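Local atomic coordinates of putative cell adhesion protein (Bacteroides eggerthii, PDB entry 4GPV), a protein that is a putative cell adhesion protein of the FimA family, probably a subunit assembled into pili on the bacterial surface. Residues V18-L23 / N146-V151; A82-Y87 / E136-F141; Y50-F55 / A64-S69. All blocks are in the same frame, centred on the assembly; numbering follows the deposited sequence.

Contact 1: V18-L23 / N146-V151; sequences VLTIKL and NAQVTV
I21 and V149 lie side by side in two parallel strands, their side chains pointing the same way from the sheet. The I21 chain can be followed outward from CB, where it forks. CG2, anti to the backbone N, reaches along the sheet to CG2 of V151 at 4.2 Å. The other branch, CG1, stands anti to the carbonyl carbon (chi1 -44°) and turns its flank to V52. From there CD1 swings back over the neighbouring strand, and this tip comes 3.8 Å from CB of V149, with V149 CG2 only slightly farther off. An alanine here would probably cost V149 the CD1 contact and V151 the CG2 contact, leaving a gap between the strand and V52. Beneath these contacts runs a regular parallel ladder. V18, T20 and K22 bond to A147, V149 and V151, as in K22 N to V149 O at 2.8 Å, while L19, I21 and L23 turn their backbone polar groups to the opposite flank. On the face of T20 and Q148, water 1 lies 2.9 Å from OG1 of T20 and donates to A147 O at 3.0 Å, so that this carbonyl receives both the water and the N-H of T20. The strand pair is amphipathic by alternation: one face carries the exposed K22, Q148 and T150, the other the buried L19, I21, L23, A147, V149 and V151. Strand 18-24 is flanked by strand 73-76, antiparallel to it, and by strand 146-169, while V149 packs on A86, and L23 and V151 on V88, of strand 83-90.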
ATOM      1  N   VAL A  18      -2.258  33.756 -12.042  1.00 27.77           N
ATOM      2  CA  VAL A  18      -3.265  32.758 -12.370  1.00 26.76           C
ATOM      3  C   VAL A  18      -2.495  31.495 -12.682  1.00 29.95           C
ATOM      4  O   VAL A  18      -1.613  31.512 -13.544  1.00 29.82           O
ATOM      5  CB  VAL A  18      -4.230  33.153 -13.512  1.00 31.37           C
ATOM      6  CG1 VAL A  18      -5.270  32.057 -13.730  1.00 31.28           C
ATOM      7  CG2 VAL A  18      -4.900  34.495 -13.220  1.00 31.84           C
ATOM      8  N   LEU A  19      -2.781  30.430 -11.943  1.00 27.88           N
ATOM      9  CA  LEU A  19      -2.143  29.129 -12.115  1.00 28.13           C
ATOM     10  C   LEU A  19      -3.195  28.125 -12.521  1.00 33.26           C
ATOM     11  O   LEU A  19      -4.244  28.036 -11.870  1.00 33.21           O
ATOM     12  CB  LEU A  19      -1.475  28.689 -10.803  1.00 28.85           C
ATOM     13  CG  LEU A  19      -0.134  29.307 -10.432  1.00 35.76           C
ATOM     14  CD1 LEU A  19      -0.309  30.418  -9.435  1.00 37.72           C
ATOM     15  CD2 LEU A  19       0.773  28.242  -9.799  1.00 37.36           C
ATOM     16  N   THR A  20      -2.939  27.398 -13.615  1.00 29.63           N
ATOM     17  CA  THR A  20      -3.839  26.350 -14.102  1.00 28.84           C
ATOM     18  C   THR A  20      -3.140  25.039 -13.787  1.00 32.74           C
ATOM     19  O   THR A  20      -2.017  24.827 -14.250  1.00 30.48           O
ATOM     20  CB  THR A  20      -4.160  26.546 -15.595  1.00 38.91           C
ATOM     21  OG1 THR A  20      -4.741  27.836 -15.780  1.00 43.20           O
ATOM     22  CG2 THR A  20      -5.115  25.478 -16.127  1.00 40.86           C
ATOM     23  N   ILE A  21      -3.774  24.207 -12.947  1.00 30.13           N
ATOM     24  CA  ILE A  21      -3.200  22.935 -12.529  1.00 30.16           C
ATOM     25  C   ILE A  21      -3.933  21.844 -13.261  1.00 33.42           C
ATOM     26  O   ILE A  21      -5.168  21.852 -13.295  1.00 34.74           O
ATOM     27  CB  ILE A  21      -3.239  22.722 -10.984  1.00 33.60           C
ATOM     28  CG1 ILE A  21      -2.821  23.987 -10.173  1.00 34.84           C
ATOM     29  CG2 ILE A  21      -2.453  21.436 -10.552  1.00 35.55           C
ATOM     30  CD1 ILE A  21      -1.295  24.386 -10.154  1.00 46.81           C
ATOM     31  N   LYS A  22      -3.179  20.954 -13.894  1.00 27.57           N
ATOM     32  CA  LYS A  22      -3.699  19.779 -14.597  1.00 27.46           C
ATOM     33  C   LYS A  22      -3.176  18.528 -13.900  1.00 28.40           C
ATOM     34  O   LYS A  22      -1.978  18.434 -13.628  1.00 27.08           O
ATOM     35  CB  LYS A  22      -3.285  19.759 -16.083  1.00 31.56           C
ATOM     36  CG  LYS A  22      -3.995  20.759 -16.985  1.00 54.81           C
ATOM     37  CD  LYS A  22      -3.506  20.574 -18.425  1.00 70.02           C
ATOM     38  CE  LYS A  22      -4.165  21.492 -19.426  1.00 89.40           C
ATOM     39  NZ  LYS A  22      -3.677  21.228 -20.809  1.00100.55           N
ATOM     40  N   LEU A  23      -4.067  17.600 -13.576  1.00 25.95           N
ATOM     41  CA  LEU A  23      -3.656  16.349 -12.932  1.00 24.46           C
ATOM     42  C   LEU A  23      -3.657  15.229 -13.935  1.00 28.97           C
ATOM     43  O   LEU A  23      -4.557  15.144 -14.770  1.00 28.11           O
ATOM     44  CB  LEU A  23      -4.546  15.982 -11.740  1.00 23.91           C
ATOM     45  CG  LEU A  23      -4.790  17.093 -10.704  1.00 27.85           C
ATOM     46  CD1 LEU A  23      -5.757  16.625  -9.645  1.00 28.96           C
ATOM     47  CD2 LEU A  23      -3.478  17.593 -10.085  1.00 27.96           C
ATOM     48  N   ASN A 146       1.039  34.260 -15.660  1.00 31.87           N
ATOM     49  CA  ASN A 146       0.246  33.070 -15.924  1.00 31.67           C
ATOM     50  C   ASN A 146       1.121  31.847 -15.981  1.00 35.62           C
ATOM     51  O   ASN A 146       2.196  31.883 -16.579  1.00 34.85           O
ATOM     52  CB  ASN A 146      -0.524  33.200 -17.232  1.00 35.70           C
ATOM     53  CG  ASN A 146      -1.273  34.490 -17.331  1.00 51.96           C
ATOM     54  OD1 ASN A 146      -0.753  35.495 -17.836  1.00 51.93           O
ATOM     55  ND2 ASN A 146      -2.463  34.507 -16.771  1.00 36.85           N
ATOM     56  N   ALA A 147       0.677  30.784 -15.342  1.00 31.64           N
ATOM     57  CA  ALA A 147       1.434  29.538 -15.346  1.00 31.41           C
ATOM     58  C   ALA A 147       0.530  28.334 -15.572  1.00 34.69           C
ATOM     59  O   ALA A 147      -0.583  28.264 -15.038  1.00 33.12           O
ATOM     60  CB  ALA A 147       2.201  29.370 -14.039  1.00 31.47           C
ATOM     61  N   GLN A 148       1.027  27.397 -16.386  1.00 31.47           N
ATOM     62  CA  GLN A 148       0.375  26.124 -16.663  0.50 31.42           C
ATOM     63  C   GLN A 148       1.196  25.060 -15.935  1.00 32.52           C
ATOM     64  O   GLN A 148       2.406  24.987 -16.151  1.00 34.43           O
ATOM     65  CB  GLN A 148       0.286  25.874 -18.185  0.50 34.46           C
ATOM     66  CG  GLN A 148      -0.387  24.554 -18.594  0.50 51.87           C
ATOM     67  CD  GLN A 148      -1.842  24.448 -18.191  0.50 74.26           C
ATOM     68  OE1 GLN A 148      -2.220  23.593 -17.381  0.50 70.07           O
ATOM     69  NE2 GLN A 148      -2.693  25.297 -18.757  0.50 66.07           N
ATOM     70  N   VAL A 149       0.578  24.302 -15.010  1.00 25.42           N
ATOM     71  CA  VAL A 149       1.334  23.301 -14.236  1.00 25.55           C
ATOM     72  C   VAL A 149       0.671  21.942 -14.413  1.00 29.23           C
ATOM     73  O   VAL A 149      -0.521  21.834 -14.162  1.00 30.09           O
ATOM     74  CB  VAL A 149       1.421  23.686 -12.720  1.00 29.50           C
ATOM     75  CG1 VAL A 149       2.238  22.664 -11.924  1.00 29.12           C
ATOM     76  CG2 VAL A 149       1.991  25.090 -12.515  1.00 30.16           C
ATOM     77  N   THR A 150       1.424  20.922 -14.838  1.00 26.19           N
ATOM     78  CA  THR A 150       0.928  19.553 -14.954  1.00 25.30           C
ATOM     79  C   THR A 150       1.585  18.732 -13.838  1.00 27.32           C
ATOM     80  O   THR A 150       2.814  18.767 -13.685  1.00 26.88           O
ATOM     81  CB  THR A 150       1.207  18.964 -16.365  1.00 37.18           C
ATOM     82  OG1 THR A 150       0.519  19.730 -17.339  1.00 38.55           O
ATOM     83  CG2 THR A 150       0.760  17.538 -16.496  1.00 35.35           C
ATOM     84  N   VAL A 151       0.772  18.026 -13.052  1.00 22.46           N
ATOM     85  CA  VAL A 151       1.284  17.219 -11.944  1.00 22.58           C
ATOM     86  C   VAL A 151       0.898  15.774 -12.177  1.00 25.28           C
ATOM     87  O   VAL A 151      -0.299  15.467 -12.284  1.00 24.08           O
ATOM     88  CB  VAL A 151       0.752  17.718 -10.573  1.00 25.18           C
ATOM     89  CG1 VAL A 151       1.285  16.868  -9.429  1.00 25.26           C
ATOM     90  CG2 VAL A 151       1.080  19.192 -10.346  1.00 25.00           C
TER
HETATM   91  O   HOH W   1      -2.843  29.958 -16.135  1.00 37.95           O

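Contact 2: A82-Y87 / E136-F141; sequences AAKKAY and ESEVKF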
ATOM      1  N   ALA A  82       5.459  34.552  -7.141  1.00 29.56           N
ATOM      2  CA  ALA A  82       6.498  34.022  -6.266  1.00 29.28           C
ATOM      3  C   ALA A  82       6.384  32.496  -6.116  1.00 29.56           C
ATOM      4  O   ALA A  82       7.320  31.888  -5.593  1.00 28.99           O
ATOM      5  CB  ALA A  82       6.448  34.691  -4.903  1.00 30.79           C
ATOM      6  N   ALA A  83       5.265  31.856  -6.567  1.00 26.30           N
ATOM      7  CA  ALA A  83       5.129  30.392  -6.484  1.00 26.20           C
ATOM      8  C   ALA A  83       6.226  29.709  -7.310  1.00 29.58           C
ATOM      9  O   ALA A  83       6.446  30.081  -8.464  1.00 27.97           O
ATOM     10  CB  ALA A  83       3.750  29.948  -6.980  1.00 26.67           C
ATOM     11  N   LYS A  84       6.907  28.709  -6.710  1.00 26.98           N
ATOM     12  CA  LYS A  84       7.989  27.947  -7.351  1.00 26.92           C
ATOM     13  C   LYS A  84       7.706  26.446  -7.450  1.00 27.32           C
ATOM     14  O   LYS A  84       8.238  25.787  -8.346  1.00 26.00           O
ATOM     15  CB  LYS A  84       9.299  28.129  -6.574  1.00 29.77           C
ATOM     16  CG  LYS A  84       9.855  29.561  -6.646  1.00 38.54           C
ATOM     17  CD  LYS A  84      10.372  29.966  -8.036  1.00 46.90           C
ATOM     18  CE  LYS A  84      11.628  29.241  -8.464  1.00 61.35           C
ATOM     19  NZ  LYS A  84      11.992  29.554  -9.871  1.00 70.63           N
ATOM     20  N   LYS A  85       6.911  25.907  -6.511  1.00 22.99           N
ATOM     21  CA  LYS A  85       6.600  24.473  -6.461  1.00 22.33           C
ATOM     22  C   LYS A  85       5.154  24.246  -6.166  1.00 24.14           C
ATOM     23  O   LYS A  85       4.584  24.951  -5.329  1.00 23.99           O
ATOM     24  CB  LYS A  85       7.433  23.795  -5.355  1.00 25.58           C
ATOM     25  CG  LYS A  85       8.892  23.506  -5.699  1.00 45.51           C
ATOM     26  CD  LYS A  85       9.081  22.253  -6.566  1.00 54.02           C
ATOM     27  CE  LYS A  85       8.985  20.946  -5.827  1.00 61.13           C
ATOM     28  NZ  LYS A  85       9.051  19.809  -6.772  1.00 68.23           N
ATOM     29  N   ALA A  86       4.561  23.234  -6.825  1.00 22.57           N
ATOM     30  CA  ALA A  86       3.182  22.810  -6.582  1.00 22.27           C
ATOM     31  C   ALA A  86       3.203  21.358  -6.151  1.00 24.44           C
ATOM     32  O   ALA A  86       3.893  20.546  -6.776  1.00 23.52           O
ATOM     33  CB  ALA A  86       2.341  22.994  -7.850  1.00 23.76           C
ATOM     34  N   TYR A  87       2.573  21.052  -5.010  1.00 19.42           N
ATOM     35  CA  TYR A  87       2.411  19.697  -4.506  1.00 18.28           C
ATOM     36  C   TYR A  87       0.947  19.384  -4.508  1.00 20.90           C
ATOM     37  O   TYR A  87       0.116  20.256  -4.167  1.00 19.37           O
ATOM     38  CB  TYR A  87       2.967  19.594  -3.093  1.00 20.19           C
ATOM     39  CG  TYR A  87       4.469  19.714  -2.984  1.00 21.86           C
ATOM     40  CD1 TYR A  87       5.085  20.958  -2.913  1.00 23.97           C
ATOM     41  CD2 TYR A  87       5.259  18.592  -2.784  1.00 22.70           C
ATOM     42  CE1 TYR A  87       6.471  21.072  -2.788  1.00 25.57           C
ATOM     43  CE2 TYR A  87       6.639  18.694  -2.611  1.00 23.94           C
ATOM     44  CZ  TYR A  87       7.241  19.937  -2.616  1.00 29.81           C
ATOM     45  OH  TYR A  87       8.601  20.032  -2.442  1.00 30.16           O
ATOM     46  N   GLU A 136       4.217  16.203  -7.571  1.00 20.71           N
ATOM     47  CA  GLU A 136       4.690  17.579  -7.406  1.00 21.76           C
ATOM     48  C   GLU A 136       5.273  18.073  -8.711  1.00 24.46           C
ATOM     49  O   GLU A 136       5.724  17.266  -9.524  1.00 23.39           O
ATOM     50  CB  GLU A 136       5.759  17.670  -6.280  1.00 24.65           C
ATOM     51  CG  GLU A 136       7.064  16.950  -6.599  1.00 29.18           C
ATOM     52  CD  GLU A 136       8.001  16.724  -5.431  1.00 51.81           C
ATOM     53  OE1 GLU A 136       7.741  15.794  -4.638  1.00 45.24           O
ATOM     54  OE2 GLU A 136       9.026  17.437  -5.342  1.00 54.39           O
ATOM     55  N   SER A 137       5.340  19.392  -8.873  1.00 21.59           N
ATOM     56  CA  SER A 137       5.900  19.968 -10.090  1.00 23.57           C
ATOM     57  C   SER A 137       6.476  21.331  -9.822  1.00 27.21           C
ATOM     58  O   SER A 137       6.012  22.042  -8.915  1.00 26.20           O
ATOM     59  CB  SER A 137       4.802  20.070 -11.154  1.00 29.72           C
ATOM     60  OG  SER A 137       5.231  20.751 -12.324  1.00 42.68           O
ATOM     61  N   GLU A 138       7.455  21.726 -10.651  1.00 25.60           N
ATOM     62  CA  GLU A 138       7.991  23.080 -10.645  1.00 26.32           C
ATOM     63  C   GLU A 138       6.937  24.025 -11.273  1.00 29.36           C
ATOM     64  O   GLU A 138       6.165  23.598 -12.143  1.00 29.23           O
ATOM     65  CB  GLU A 138       9.329  23.143 -11.424  1.00 28.65           C
ATOM     66  CG  GLU A 138      10.132  24.396 -11.088  1.00 46.21           C
ATOM     67  CD  GLU A 138      11.466  24.590 -11.790  1.00 74.90           C
ATOM     68  OE1 GLU A 138      11.753  23.858 -12.766  1.00 69.78           O
ATOM     69  OE2 GLU A 138      12.212  25.507 -11.378  1.00 71.42           O
ATOM     70  N   VAL A 139       6.872  25.256 -10.793  1.00 25.15           N
ATOM     71  CA  VAL A 139       5.974  26.299 -11.309  1.00 24.82           C
ATOM     72  C   VAL A 139       6.844  27.278 -12.098  1.00 31.36           C
ATOM     73  O   VAL A 139       7.811  27.790 -11.536  1.00 31.73           O
ATOM     74  CB  VAL A 139       5.188  26.997 -10.179  1.00 28.17           C
ATOM     75  CG1 VAL A 139       4.351  28.148 -10.724  1.00 28.15           C
ATOM     76  CG2 VAL A 139       4.304  25.987  -9.446  1.00 26.62           C
ATOM     77  N   LYS A 140       6.504  27.546 -13.373  1.00 30.00           N
ATOM     78  CA  LYS A 140       7.284  28.461 -14.225  1.00 31.95           C
ATOM     79  C   LYS A 140       6.405  29.544 -14.831  1.00 35.78           C
ATOM     80  O   LYS A 140       5.357  29.226 -15.399  1.00 36.68           O
ATOM     81  CB  LYS A 140       8.003  27.696 -15.349  1.00 35.23           C
ATOM     82  CG  LYS A 140       9.139  26.809 -14.845  1.00 49.54           C
ATOM     83  CD  LYS A 140      10.056  26.350 -15.970  1.00 63.60           C
ATOM     84  CE  LYS A 140       9.657  25.035 -16.598  1.00 75.73           C
ATOM     85  NZ  LYS A 140      10.508  24.708 -17.775  1.00 86.92           N
ATOM     86  N   PHE A 141       6.812  30.803 -14.681  1.00 32.34           N
ATOM     87  CA  PHE A 141       6.067  31.957 -15.195  1.00 32.05           C
ATOM     88  C   PHE A 141       6.752  32.625 -16.392  1.00 44.98           C
ATOM     89  O   PHE A 141       6.063  33.277 -17.187  1.00 46.52           O
ATOM     90  CB  PHE A 141       5.879  33.011 -14.093  1.00 33.13           C
ATOM     91  CG  PHE A 141       4.884  32.616 -13.033  1.00 32.45           C
ATOM     92  CD1 PHE A 141       3.520  32.828 -13.223  1.00 33.55           C
ATOM     93  CD2 PHE A 141       5.307  32.044 -11.839  1.00 31.50           C
ATOM     94  CE1 PHE A 141       2.599  32.467 -12.237  1.00 33.29           C
ATOM     95  CE2 PHE A 141       4.381  31.698 -10.848  1.00 33.59           C
ATOM     96  CZ  PHE A 141       3.033  31.902 -11.058  1.00 31.56           C
TER
HETATM   97  O   HOH W   2      10.298  17.949  -2.922  1.00 42.52           O
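The carboxylate oxygen OE2 of E136 is gripped from two directions. NZ of K85 forms a salt bridge to it at 2.8 Å, on the anti lone pair, and water 2 donates a second bond of the same length. That water also donates to OH of Y87 at 2.7 Å, tying the carboxylate to the phenol, whose oxygen is further hydrogen-bonded to E106. The K85 chain is bent at chi2 and chi3, which turns CD and CE back; NZ then crosses the E136 side chain instead of running outward. E136 in turn holds CG between its backbone N and carbonyl carbon (chi1 67°), a crowded position; the chain, extended from there, lies beside the Y87 ring. Its CB makes an off-centre CH-pi contact with that ring, 4.1 Å from the centroid, and the carboxylate plane is turned 49° from the ring. The E136 carboxylate would probably stabilise the charge of K85, whose side chain also touches E106. On the face of A86 and S137, V139 divides its methyls, CG2 meeting CB of A86 at 3.9 Å while CG1 leans toward CB of A83. Farther along, A83 O lies at the edge of the F141 ring, in its plane, 3.5 Å from CE2. Between A86 and S137 the backbones exchange a pair of hydrogen bonds. A classic beta bulge puts two residues, K84 and K85, opposite the single F55, and the N-H of V139 meets K84 O from above the carbonyl plane, 58° out of it. Strand 83-90 is central, with strand 50-56 on one flank and strand 133-138 on the other; helix 106-111 covers Y87, and strand 146-169 packs on S137 and V139.

Contact 3: Y50-F55 / A64-S69; sequences YLVFLF and APYEGS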
ATOM      1  N   TYR A  50      -8.916  16.553  -3.860  1.00 21.54           N
ATOM      2  CA  TYR A  50      -7.460  16.736  -3.786  1.00 20.78           C
ATOM      3  C   TYR A  50      -7.136  18.084  -3.146  1.00 22.57           C
ATOM      4  O   TYR A  50      -8.006  18.941  -3.032  1.00 22.98           O
ATOM      5  CB  TYR A  50      -6.803  16.611  -5.184  1.00 21.14           C
ATOM      6  CG  TYR A  50      -7.302  17.616  -6.208  1.00 23.70           C
ATOM      7  CD1 TYR A  50      -8.423  17.351  -6.984  1.00 25.59           C
ATOM      8  CD2 TYR A  50      -6.655  18.842  -6.388  1.00 24.16           C
ATOM      9  CE1 TYR A  50      -8.894  18.275  -7.918  1.00 23.44           C
ATOM     10  CE2 TYR A  50      -7.117  19.773  -7.322  1.00 25.91           C
ATOM     11  CZ  TYR A  50      -8.228  19.474  -8.098  1.00 29.95           C
ATOM     12  OH  TYR A  50      -8.700  20.358  -9.033  1.00 29.37           O
ATOM     13  N   LEU A  51      -5.891  18.248  -2.736  1.00 18.17           N
ATOM     14  CA  LEU A  51      -5.357  19.491  -2.190  1.00 19.34           C
ATOM     15  C   LEU A  51      -4.183  19.927  -3.048  1.00 21.20           C
ATOM     16  O   LEU A  51      -3.361  19.095  -3.433  1.00 19.54           O
ATOM     17  CB  LEU A  51      -4.903  19.359  -0.714  1.00 20.34           C
ATOM     18  CG  LEU A  51      -5.942  18.846   0.308  1.00 24.36           C
ATOM     19  CD1 LEU A  51      -5.261  18.466   1.637  1.00 22.72           C
ATOM     20  CD2 LEU A  51      -7.002  19.902   0.568  1.00 28.39           C
ATOM     21  N   VAL A  52      -4.068  21.220  -3.293  1.00 19.66           N
ATOM     22  CA  VAL A  52      -2.922  21.786  -4.025  1.00 18.48           C
ATOM     23  C   VAL A  52      -2.223  22.776  -3.077  1.00 23.30           C
ATOM     24  O   VAL A  52      -2.857  23.705  -2.558  1.00 24.00           O
ATOM     25  CB  VAL A  52      -3.258  22.475  -5.391  1.00 22.46           C
ATOM     26  CG1 VAL A  52      -1.989  22.945  -6.122  1.00 22.48           C
ATOM     27  CG2 VAL A  52      -4.098  21.580  -6.303  1.00 21.74           C
ATOM     28  N   PHE A  53      -0.930  22.556  -2.849  1.00 20.78           N
ATOM     29  CA  PHE A  53      -0.095  23.429  -2.033  1.00 20.42           C
ATOM     30  C   PHE A  53       0.889  24.135  -2.944  1.00 23.69           C
ATOM     31  O   PHE A  53       1.541  23.482  -3.760  1.00 22.98           O
ATOM     32  CB  PHE A  53       0.668  22.643  -0.946  1.00 22.34           C
ATOM     33  CG  PHE A  53      -0.198  21.764  -0.080  1.00 24.49           C
ATOM     34  CD1 PHE A  53      -0.597  20.502  -0.522  1.00 27.26           C
ATOM     35  CD2 PHE A  53      -0.591  22.181   1.185  1.00 27.99           C
ATOM     36  CE1 PHE A  53      -1.411  19.687   0.271  1.00 28.03           C
ATOM     37  CE2 PHE A  53      -1.412  21.368   1.982  1.00 31.30           C
ATOM     38  CZ  PHE A  53      -1.818  20.131   1.520  1.00 29.44           C
ATOM     39  N   LEU A  54       1.002  25.459  -2.808  1.00 21.81           N
ATOM     40  CA  LEU A  54       1.938  26.223  -3.612  1.00 21.99           C
ATOM     41  C   LEU A  54       2.968  26.847  -2.698  1.00 25.18           C
ATOM     42  O   LEU A  54       2.589  27.431  -1.689  1.00 24.81           O
ATOM     43  CB  LEU A  54       1.225  27.319  -4.428  1.00 22.58           C
ATOM     44  CG  LEU A  54       0.194  26.854  -5.459  1.00 27.41           C
ATOM     45  CD1 LEU A  54      -0.578  28.070  -6.040  1.00 28.23           C
ATOM     46  CD2 LEU A  54       0.850  26.091  -6.568  1.00 26.13           C
ATOM     47  N   PHE A  55       4.262  26.704  -3.022  1.00 22.59           N
ATOM     48  CA  PHE A  55       5.307  27.258  -2.155  1.00 22.77           C
ATOM     49  C   PHE A  55       6.231  28.183  -2.881  1.00 26.45           C
ATOM     50  O   PHE A  55       6.525  27.972  -4.052  1.00 25.06           O
ATOM     51  CB  PHE A  55       6.142  26.128  -1.530  1.00 23.85           C
ATOM     52  CG  PHE A  55       5.327  25.226  -0.644  1.00 23.52           C
ATOM     53  CD1 PHE A  55       4.945  25.635   0.628  1.00 26.42           C
ATOM     54  CD2 PHE A  55       4.915  23.980  -1.089  1.00 24.27           C
ATOM     55  CE1 PHE A  55       4.162  24.806   1.438  1.00 24.98           C
ATOM     56  CE2 PHE A  55       4.136  23.147  -0.276  1.00 24.14           C
ATOM     57  CZ  PHE A  55       3.766  23.563   0.977  1.00 21.57           C
ATOM     58  N   ALA A  64      -3.167  30.091   0.783  1.00 30.38           N
ATOM     59  CA  ALA A  64      -3.802  28.976   1.504  1.00 29.48           C
ATOM     60  C   ALA A  64      -4.024  27.777   0.533  1.00 31.83           C
ATOM     61  O   ALA A  64      -4.300  27.981  -0.648  1.00 30.02           O
ATOM     62  CB  ALA A  64      -5.128  29.432   2.126  1.00 31.39           C
ATOM     63  N   PRO A  65      -3.897  26.526   1.005  1.00 27.28           N
ATOM     64  CA  PRO A  65      -4.087  25.372   0.100  1.00 26.14           C
ATOM     65  C   PRO A  65      -5.449  25.335  -0.592  1.00 27.70           C
ATOM     66  O   PRO A  65      -6.473  25.779  -0.043  1.00 27.96           O
ATOM     67  CB  PRO A  65      -3.895  24.164   1.020  1.00 27.62           C
ATOM     68  CG  PRO A  65      -3.038  24.708   2.136  1.00 30.63           C
ATOM     69  CD  PRO A  65      -3.544  26.085   2.365  1.00 28.56           C
ATOM     70  N   TYR A  66      -5.438  24.886  -1.844  1.00 23.60           N
ATOM     71  CA  TYR A  66      -6.632  24.778  -2.675  1.00 24.14           C
ATOM     72  C   TYR A  66      -7.306  23.445  -2.427  1.00 27.10           C
ATOM     73  O   TYR A  66      -6.645  22.391  -2.479  1.00 25.30           O
ATOM     74  CB  TYR A  66      -6.262  24.927  -4.168  1.00 25.41           C
ATOM     75  CG  TYR A  66      -7.425  24.737  -5.113  1.00 28.98           C
ATOM     76  CD1 TYR A  66      -8.267  25.802  -5.441  1.00 32.86           C
ATOM     77  CD2 TYR A  66      -7.722  23.484  -5.641  1.00 29.21           C
ATOM     78  CE1 TYR A  66      -9.358  25.627  -6.291  1.00 35.26           C
ATOM     79  CE2 TYR A  66      -8.823  23.294  -6.475  1.00 30.73           C
ATOM     80  CZ  TYR A  66      -9.628  24.371  -6.809  1.00 39.11           C
ATOM     81  OH  TYR A  66     -10.693  24.174  -7.648  1.00 45.22           O
ATOM     82  N   GLU A  67      -8.619  23.479  -2.190  1.00 25.20           N
ATOM     83  CA  GLU A  67      -9.403  22.256  -1.992  1.00 25.91           C
ATOM     84  C   GLU A  67     -10.179  21.930  -3.271  1.00 30.77           C
ATOM     85  O   GLU A  67     -11.110  22.661  -3.643  1.00 29.97           O
ATOM     86  CB  GLU A  67     -10.369  22.415  -0.808  1.00 27.77           C
ATOM     87  CG  GLU A  67      -9.693  22.555   0.538  1.00 32.51           C
ATOM     88  CD  GLU A  67     -10.698  22.641   1.663  1.00 41.65           C
ATOM     89  OE1 GLU A  67     -11.165  23.767   1.947  1.00 48.53           O
ATOM     90  OE2 GLU A  67     -11.050  21.584   2.234  1.00 34.46           O
ATOM     91  N   GLY A  68      -9.762  20.862  -3.946  1.00 26.52           N
ATOM     92  CA  GLY A  68     -10.389  20.400  -5.177  1.00 26.29           C
ATOM     93  C   GLY A  68     -11.380  19.285  -4.941  1.00 31.40           C
ATOM     94  O   GLY A  68     -11.251  18.507  -3.985  1.00 28.26           O
ATOM     95  N   SER A  69     -12.361  19.190  -5.840  1.00 31.05           N
ATOM     96  CA  SER A  69     -13.368  18.123  -5.815  1.00 32.46           C
ATOM     97  C   SER A  69     -12.953  17.006  -6.801  1.00 37.47           C
ATOM     98  O   SER A  69     -11.747  16.777  -7.009  1.00 33.60           O
ATOM     99  CB  SER A  69     -14.751  18.695  -6.129  1.00 38.61           C
ATOM    100  OG  SER A  69     -14.739  19.440  -7.338  1.00 52.03           O
TER
HETATM  101  O   HOH W   3      -2.897  26.618  -3.490  1.00 38.51           O
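Y50 and G68 make the tight end of this hairpin. CA of G68 sits 3.7 Å above the plane of the Y50 ring, over its centre, as a CH-pi contact only 13° off the ring normal. CG of Y50 lies between the backbone N and the carbonyl carbon (chi1 60°), and from there the ring lies under the glycine. A beta carbon on G68 would come within 2.3 Å of CZ of Y50, a clash, so the absence of a side chain permits the CH-pi contact. Y66 crosses the same tyrosine obliquely, its CE2 4.0 Å from CE2 of Y50. At the other end P65 closes on the F53 ring, its CG 3.6 Å from CD2. The looser side carries E67: CG rests against CD2 of L51 at 3.8 Å, while the exposed residue sends OE2 to the backbone N of L95. A single water, water 3, donates to the carbonyl oxygen of V52 at 3.1 Å, an atom that already accepts the N-H of Y66. Paired hydrogen bonds join Y50 with G68 and V52 with Y66, with L51 and E67 as the non-hydrogen-bonded pair between them. The chemistry implies a division of labour: a short antiparallel ladder sets the register, aromatic and proline contacts pack both faces (Y50, V52 and Y66 on one, F53 and P65 on the other), and the Y50 hydroxyl, bonded to N71, has its polar need met beyond the hairpin.

Overall arrangement
The three contacts are seams of one curled mixed sheet, each separated from the next by one further strand pair, and all lie on the same side of the chain's centre. Contacts 1 and 2 lie with centres about 9 Å apart and are joined because strand 133-138 pairs with strand 146-169. Contact 2 passes to contact 3 through strands 83-90 and 50-56, where F53 N and Y87 O are 2.8 Å apart; those centres are about 12 Å apart, as are those of contacts 1 and 3. The curl brings the ends face to face: CD1 of L23 meets CD1 of Y50 at 3.8 Å. Along the chain, contacts 3 and 2 follow in series inside the loop that contact 1 closes.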